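Long-range contacts in mandelate racemase / muconate lactonizing enzyme, C-terminal domain protein (Pseudovibrio sp. JE062, PDB 4JHM), which is of unknown function but belongs to the enolase superfamily, pairing an N-terminal capping domain with a TIM-barrel-like domain: residues 6-11 with 40-45; 49-54 with 358-363. All coordinates share one frame; numbering follows the deposited sequence.

Contact 1 (6-11 with 40-45); sequences CRISRV and VRLFTE
Ser-9 and Phe-43 join two antiparallel strands, 8-16 and 34-44, in the sheet of the N-terminal capping domain of this enolase-superfamily protein. Two backbone hydrogen bonds hold them: Ser-9 N gives to Phe-43 O at 2.8 Å, and Phe-43 N to Arg-10 O at 2.7 Å. On the tightly packed face Val-11 and Leu-42 lie side by side, and the CD1 end of Ile-8 reaches in beside them, all aliphatic and suited to burial. Leu-42 reaches both partners, its CD2 lying 3.6 Å from Val-11 CG1 and its CB 4.1 Å from Ile-8 CD1. Helix 100-119 packs on this face, with Ala-110 against Leu-42. Nearby, Thr-44 CG2 meets the buried SG of Cys-6 at 4.0 Å.

The other face is more open. There Arg-10 and Phe-43 run side by side; CG anti to the backbone N (chi1 163°) starts an extended arginine chain whose methylenes follow the CD2-CE2 side of the ring. The guanidinium stands 86° to the ring plane, so no flat stack forms, and its charge is met by Glu-12 and Glu-376. Toward Arg-7 and Glu-45 the backbone pairing loosens to a weak bond from Glu-45 N to Arg-7 O. Exposed Glu-45 adds a salt bridge: its OE1 accepts an N-H of Arg-7 NH1 at 3.1 Å through the anti lone pair, in a bent bond between planes 88° apart.

Contact 2 (49-54 with 358-363); sequences EGLGAT and VEMDWD
Glu-49 OE2 is held by Arg-41 NH1 in a salt bridge, while the other carboxylate oxygen of Glu-49, OE1, comes to 3.7 Å from Trp-362 NE1, a proximity rather than a hydrogen bond. Arg-41 also makes a cation-pi contact with Trp-362, so one arginine serves both the acid and the indole. Between the segments themselves the contact is otherwise apolar and centres on Leu-51. With CG anti to the carbonyl carbon (chi1 -39°), its forked end fills two directions at once. Leu-51 CD2 meets the indole at its edge, near the ring plane, 3.4 Å from Trp-362 CZ2; Leu-51 CD1 lies 3.8 Å from Met-360 CG and 3.5 Å from Val-358 O. Selenomethionine Met-360 lays its CB over one face of the indole, offset toward the rim. Asp-361 is the N-cap of helix 362-368, an acceptor where backbone N-H groups lack partners: its OD1 accepts a hydrogen bond from Ala-364 N and a weak one from Asp-363 N. The whole joins strand 50-58 of the capping domain to the chain leading into that helix, with strand 34-44 beside Leu-51 and helix 304-316 packing through Leu-305 on Leu-51 and Ala-308 on Val-358.

From the N terminus, strand 8-16 leaves and the chain returns as strand 34-44, so contact 1 closes a short excursion of 28 residues that contains no helix. The next strand, 50-58, opens contact 2, which closes 303 residues later, after the chain has run through helices 65-73, 85-92 and 100-119 and then the barrel-like domain. The two are in series, neither nested nor crossed, with centres about 13 Å apart. They meet along neighbouring strands 34-44 and 50-58, where Gly-50 N probably donates to Leu-42 O at 2.7 Å. Contact 1 thus builds the sheet internally, whereas contact 2 ties strand 50-58, outermost of the sheet within this chain, to the segment leading into helix 362-368.

Contact 1 (6-11 with 40-45)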
loop_
_atom_site.group_PDB
_atom_site.type_symbol
_atom_site.label_atom_id
_atom_site.label_comp_id
_atom_site.label_asym_id
_atom_site.label_seq_id
_atom_site.Cartn_x
_atom_site.Cartn_y
_atom_site.Cartn_z
ATOM N N CYS A 6 16.450 -47.749 -14.050
ATOM C CA CYS A 6 17.258 -47.043 -15.034
ATOM C C CYS A 6 18.328 -46.269 -14.289
ATOM O O CYS A 6 18.028 -45.516 -13.366
ATOM C CB CYS A 6 16.408 -46.099 -15.884
ATOM S SG CYS A 6 17.345 -45.243 -17.175
ATOM N N ARG A 7 19.579 -46.464 -14.688
ATOM C CA ARG A 7 20.704 -45.933 -13.941
ATOM C C ARG A 7 21.670 -45.201 -14.866
ATOM O O ARG A 7 21.802 -45.549 -16.039
ATOM C CB ARG A 7 21.420 -47.082 -13.225
ATOM C CG ARG A 7 22.541 -46.649 -12.294
ATOM C CD ARG A 7 23.247 -47.846 -11.674
ATOM N NE ARG A 7 22.446 -48.495 -10.638
ATOM C CZ ARG A 7 21.802 -49.651 -10.786
ATOM N NH1 ARG A 7 21.851 -50.311 -11.937
ATOM N NH2 ARG A 7 21.105 -50.151 -9.774
ATOM N N ILE A 8 22.335 -44.180 -14.335
ATOM C CA ILE A 8 23.398 -43.505 -15.070
ATOM C C ILE A 8 24.615 -44.422 -15.118
ATOM O O ILE A 8 25.152 -44.815 -14.082
ATOM C CB ILE A 8 23.797 -42.170 -14.414
ATOM C CG1 ILE A 8 22.637 -41.175 -14.472
ATOM C CG2 ILE A 8 25.019 -41.584 -15.100
ATOM C CD1 ILE A 8 22.355 -40.631 -15.855
ATOM N N SER A 9 25.037 -44.758 -16.331
ATOM C CA SER A 9 26.123 -45.711 -16.548
ATOM C C SER A 9 27.471 -45.002 -16.701
ATOM O O SER A 9 28.509 -45.520 -16.285
ATOM C CB SER A 9 25.813 -46.549 -17.797
ATOM O OG SER A 9 26.963 -47.199 -18.309
ATOM N N ARG A 10 27.437 -43.802 -17.277
ATOM C CA ARG A 10 28.647 -43.102 -17.692
ATOM C C ARG A 10 28.299 -41.664 -18.086
ATOM O O ARG A 10 27.194 -41.396 -18.562
ATOM C CB ARG A 10 29.270 -43.852 -18.876
ATOM C CG ARG A 10 30.293 -43.077 -19.694
ATOM C CD ARG A 10 30.516 -43.748 -21.046
ATOM N NE ARG A 10 31.521 -43.069 -21.862
ATOM C CZ ARG A 10 32.759 -43.517 -22.058
ATOM N NH1 ARG A 10 33.160 -44.656 -21.504
ATOM N NH2 ARG A 10 33.602 -42.828 -22.816
ATOM N N VAL A 11 29.231 -40.737 -17.878
ATOM C CA VAL A 11 29.028 -39.356 -18.328
ATOM C C VAL A 11 30.282 -38.787 -18.998
ATOM O O VAL A 11 31.406 -39.081 -18.593
ATOM C CB VAL A 11 28.583 -38.429 -17.175
ATOM C CG1 VAL A 11 27.573 -39.137 -16.280
ATOM C CG2 VAL A 11 29.774 -37.953 -16.361
ATOM N N VAL A 40 27.024 -31.988 -21.959
ATOM C CA VAL A 40 26.948 -33.126 -21.056
ATOM C C VAL A 40 26.264 -34.279 -21.774
ATOM O O VAL A 40 25.112 -34.153 -22.193
ATOM C CB VAL A 40 26.125 -32.802 -19.797
ATOM C CG1 VAL A 40 25.979 -34.042 -18.929
ATOM C CG2 VAL A 40 26.765 -31.671 -19.011
ATOM N N ARG A 41 26.972 -35.397 -21.921
ATOM C CA ARG A 41 26.391 -36.590 -22.519
ATOM C C ARG A 41 26.252 -37.692 -21.473
ATOM O O ARG A 41 27.250 -38.199 -20.964
ATOM C CB ARG A 41 27.246 -37.090 -23.687
ATOM C CG ARG A 41 26.426 -37.775 -24.770
ATOM C CD ARG A 41 27.033 -39.084 -25.230
ATOM N NE ARG A 41 28.134 -38.904 -26.171
ATOM C CZ ARG A 41 28.512 -39.821 -27.059
ATOM N NH1 ARG A 41 27.875 -40.981 -27.138
ATOM N NH2 ARG A 41 29.525 -39.577 -27.875
ATOM N N LEU A 42 25.014 -38.061 -21.157
ATOM C CA LEU A 42 24.754 -39.082 -20.149
ATOM C C LEU A 42 24.498 -40.431 -20.805
ATOM O O LEU A 42 23.821 -40.511 -21.828
ATOM C CB LEU A 42 23.537 -38.703 -19.306
ATOM C CG LEU A 42 23.599 -37.384 -18.536
ATOM C CD1 LEU A 42 22.233 -37.070 -17.947
ATOM C CD2 LEU A 42 24.659 -37.427 -17.445
ATOM N N PHE A 43 25.039 -41.484 -20.201
ATOM C CA PHE A 43 24.807 -42.849 -20.658
ATOM C C PHE A 43 24.010 -43.617 -19.604
ATOM O O PHE A 43 23.982 -43.229 -18.437
ATOM C CB PHE A 43 26.136 -43.563 -20.910
ATOM C CG PHE A 43 26.914 -43.026 -22.082
ATOM C CD1 PHE A 43 26.656 -43.476 -23.370
ATOM C CD2 PHE A 43 27.924 -42.095 -21.893
ATOM C CE1 PHE A 43 27.381 -42.996 -24.449
ATOM C CE2 PHE A 43 28.654 -41.616 -22.967
ATOM C CZ PHE A 43 28.385 -42.067 -24.246
ATOM N N THR A 44 23.374 -44.710 -20.019
ATOM C CA THR A 44 22.575 -45.534 -19.112
ATOM C C THR A 44 22.951 -47.016 -19.207
ATOM O O THR A 44 23.910 -47.383 -19.887
ATOM C CB THR A 44 21.069 -45.379 -19.401
ATOM O OG1 THR A 44 20.813 -45.657 -20.782
ATOM C CG2 THR A 44 20.607 -43.970 -19.080
ATOM N N GLU A 45 22.196 -47.861 -18.512
ATOM C CA GLU A 45 22.453 -49.298 -18.506
ATOM C C GLU A 45 22.105 -49.946 -19.843
ATOM O O GLU A 45 22.752 -50.910 -20.252
ATOM C CB GLU A 45 21.660 -49.983 -17.387
ATOM C CG GLU A 45 22.125 -49.642 -15.978
ATOM C CD GLU A 45 23.425 -50.332 -15.589
ATOM O OE1 GLU A 45 23.526 -50.805 -14.438
ATOM O OE2 GLU A 45 24.348 -50.403 -16.427
#

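Contact 2 (49-54 with 358-363)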
loop_
_atom_site.group_PDB
_atom_site.type_symbol
_atom_site.label_atom_id
_atom_site.label_comp_id
_atom_site.label_asym_id
_atom_site.label_seq_id
_atom_site.Cartn_x
_atom_site.Cartn_y
_atom_site.Cartn_z
ATOM N N GLU A 49 21.254 -42.742 -24.282
ATOM C CA GLU A 49 22.109 -41.603 -23.948
ATOM C C GLU A 49 21.378 -40.264 -24.049
ATOM O O GLU A 49 20.554 -40.062 -24.941
ATOM C CB GLU A 49 23.370 -41.593 -24.820
ATOM C CG GLU A 49 23.153 -41.217 -26.277
ATOM C CD GLU A 49 24.458 -41.161 -27.055
ATOM O OE1 GLU A 49 24.617 -40.238 -27.886
ATOM O OE2 GLU A 49 25.329 -42.033 -26.824
ATOM N N GLY A 50 21.690 -39.358 -23.126
ATOM C CA GLY A 50 21.025 -38.056 -23.051
ATOM C C GLY A 50 21.981 -36.910 -23.293
ATOM O O GLY A 50 23.122 -36.938 -22.835
ATOM N N LEU A 51 21.514 -35.897 -24.018
ATOM C CA LEU A 51 22.337 -34.738 -24.341
ATOM C C LEU A 51 21.773 -33.460 -23.735
ATOM O O LEU A 51 20.571 -33.195 -23.808
ATOM C CB LEU A 51 22.442 -34.550 -25.853
ATOM C CG LEU A 51 22.582 -35.805 -26.710
ATOM C CD1 LEU A 51 22.725 -35.397 -28.168
ATOM C CD2 LEU A 51 23.759 -36.652 -26.254
ATOM N N GLY A 52 22.664 -32.669 -23.145
ATOM C CA GLY A 52 22.331 -31.340 -22.649
ATOM C C GLY A 52 23.511 -30.433 -22.913
ATOM O O GLY A 52 24.610 -30.914 -23.179
ATOM N N ALA A 53 23.292 -29.124 -22.844
ATOM C CA ALA A 53 24.339 -28.170 -23.182
ATOM C C ALA A 53 24.042 -26.782 -22.645
ATOM O O ALA A 53 22.889 -26.356 -22.605
ATOM C CB ALA A 53 24.508 -28.102 -24.690
ATOM N N THR A 54 25.090 -26.080 -22.233
ATOM C CA THR A 54 24.971 -24.671 -21.901
ATOM C C THR A 54 26.146 -23.895 -22.492
ATOM O O THR A 54 27.262 -24.405 -22.610
ATOM C CB THR A 54 24.898 -24.424 -20.382
ATOM O OG1 THR A 54 24.457 -23.082 -20.141
ATOM C CG2 THR A 54 26.258 -24.637 -19.728
ATOM N N VAL A 358 17.783 -33.933 -31.134
ATOM C CA VAL A 358 19.074 -33.414 -31.560
ATOM C C VAL A 358 20.087 -34.541 -31.687
ATOM O O VAL A 358 20.371 -35.254 -30.725
ATOM C CB VAL A 358 19.626 -32.367 -30.578
ATOM C CG1 VAL A 358 21.008 -31.914 -31.014
ATOM C CG2 VAL A 358 18.688 -31.176 -30.480
ATOM N N GLU A 359 20.625 -34.691 -32.891
ATOM C CA GLU A 359 21.649 -35.680 -33.166
ATOM C C GLU A 359 22.970 -34.944 -33.375
ATOM O O GLU A 359 23.022 -33.935 -34.079
ATOM C CB GLU A 359 21.269 -36.492 -34.407
ATOM C CG GLU A 359 21.850 -37.897 -34.446
ATOM C CD GLU A 359 21.068 -38.827 -35.359
ATOM O OE1 GLU A 359 19.982 -38.429 -35.836
ATOM O OE2 GLU A 359 21.537 -39.960 -35.598
HETATM N N MSE A 360 24.033 -35.439 -32.752
HETATM C CA MSE A 360 25.327 -34.775 -32.824
HETATM C C MSE A 360 26.316 -35.645 -33.527
HETATM O O MSE A 360 26.265 -36.869 -33.417
HETATM C CB MSE A 360 25.855 -34.500 -31.421
HETATM C CG MSE A 360 24.950 -33.548 -30.647
HETATM SE SE MSE A 360 25.547 -31.690 -30.916
HETATM C CE MSE A 360 24.125 -31.131 -32.149
ATOM N N ASP A 361 27.221 -35.010 -34.267
ATOM C CA ASP A 361 28.377 -35.686 -34.841
ATOM C C ASP A 361 29.458 -35.725 -33.768
ATOM O O ASP A 361 30.013 -34.690 -33.399
ATOM C CB ASP A 361 28.869 -34.936 -36.080
ATOM C CG ASP A 361 30.122 -35.544 -36.679
ATOM O OD1 ASP A 361 30.867 -36.233 -35.951
ATOM O OD2 ASP A 361 30.364 -35.327 -37.883
ATOM N N TRP A 362 29.747 -36.917 -33.261
ATOM C CA TRP A 362 30.587 -37.047 -32.075
ATOM C C TRP A 362 32.075 -37.075 -32.399
ATOM O O TRP A 362 32.915 -36.892 -31.514
ATOM C CB TRP A 362 30.167 -38.273 -31.265
ATOM C CG TRP A 362 28.826 -38.074 -30.637
ATOM C CD1 TRP A 362 27.651 -38.673 -30.988
ATOM C CD2 TRP A 362 28.513 -37.177 -29.567
ATOM N NE1 TRP A 362 26.631 -38.219 -30.188
ATOM C CE2 TRP A 362 27.136 -37.298 -29.308
ATOM C CE3 TRP A 362 29.270 -36.291 -28.796
ATOM C CZ2 TRP A 362 26.494 -36.562 -28.310
ATOM C CZ3 TRP A 362 28.637 -35.561 -27.804
ATOM C CH2 TRP A 362 27.260 -35.702 -27.569
ATOM N N ASP A 363 32.405 -37.295 -33.664
ATOM C CA ASP A 363 33.787 -37.164 -34.102
ATOM C C ASP A 363 34.098 -35.694 -34.343
ATOM O O ASP A 363 35.257 -35.283 -34.298
ATOM C CB ASP A 363 34.046 -37.997 -35.361
ATOM C CG ASP A 363 34.010 -39.484 -35.082
ATOM O OD1 ASP A 363 33.194 -39.904 -34.234
ATOM O OD2 ASP A 363 34.802 -40.228 -35.697
#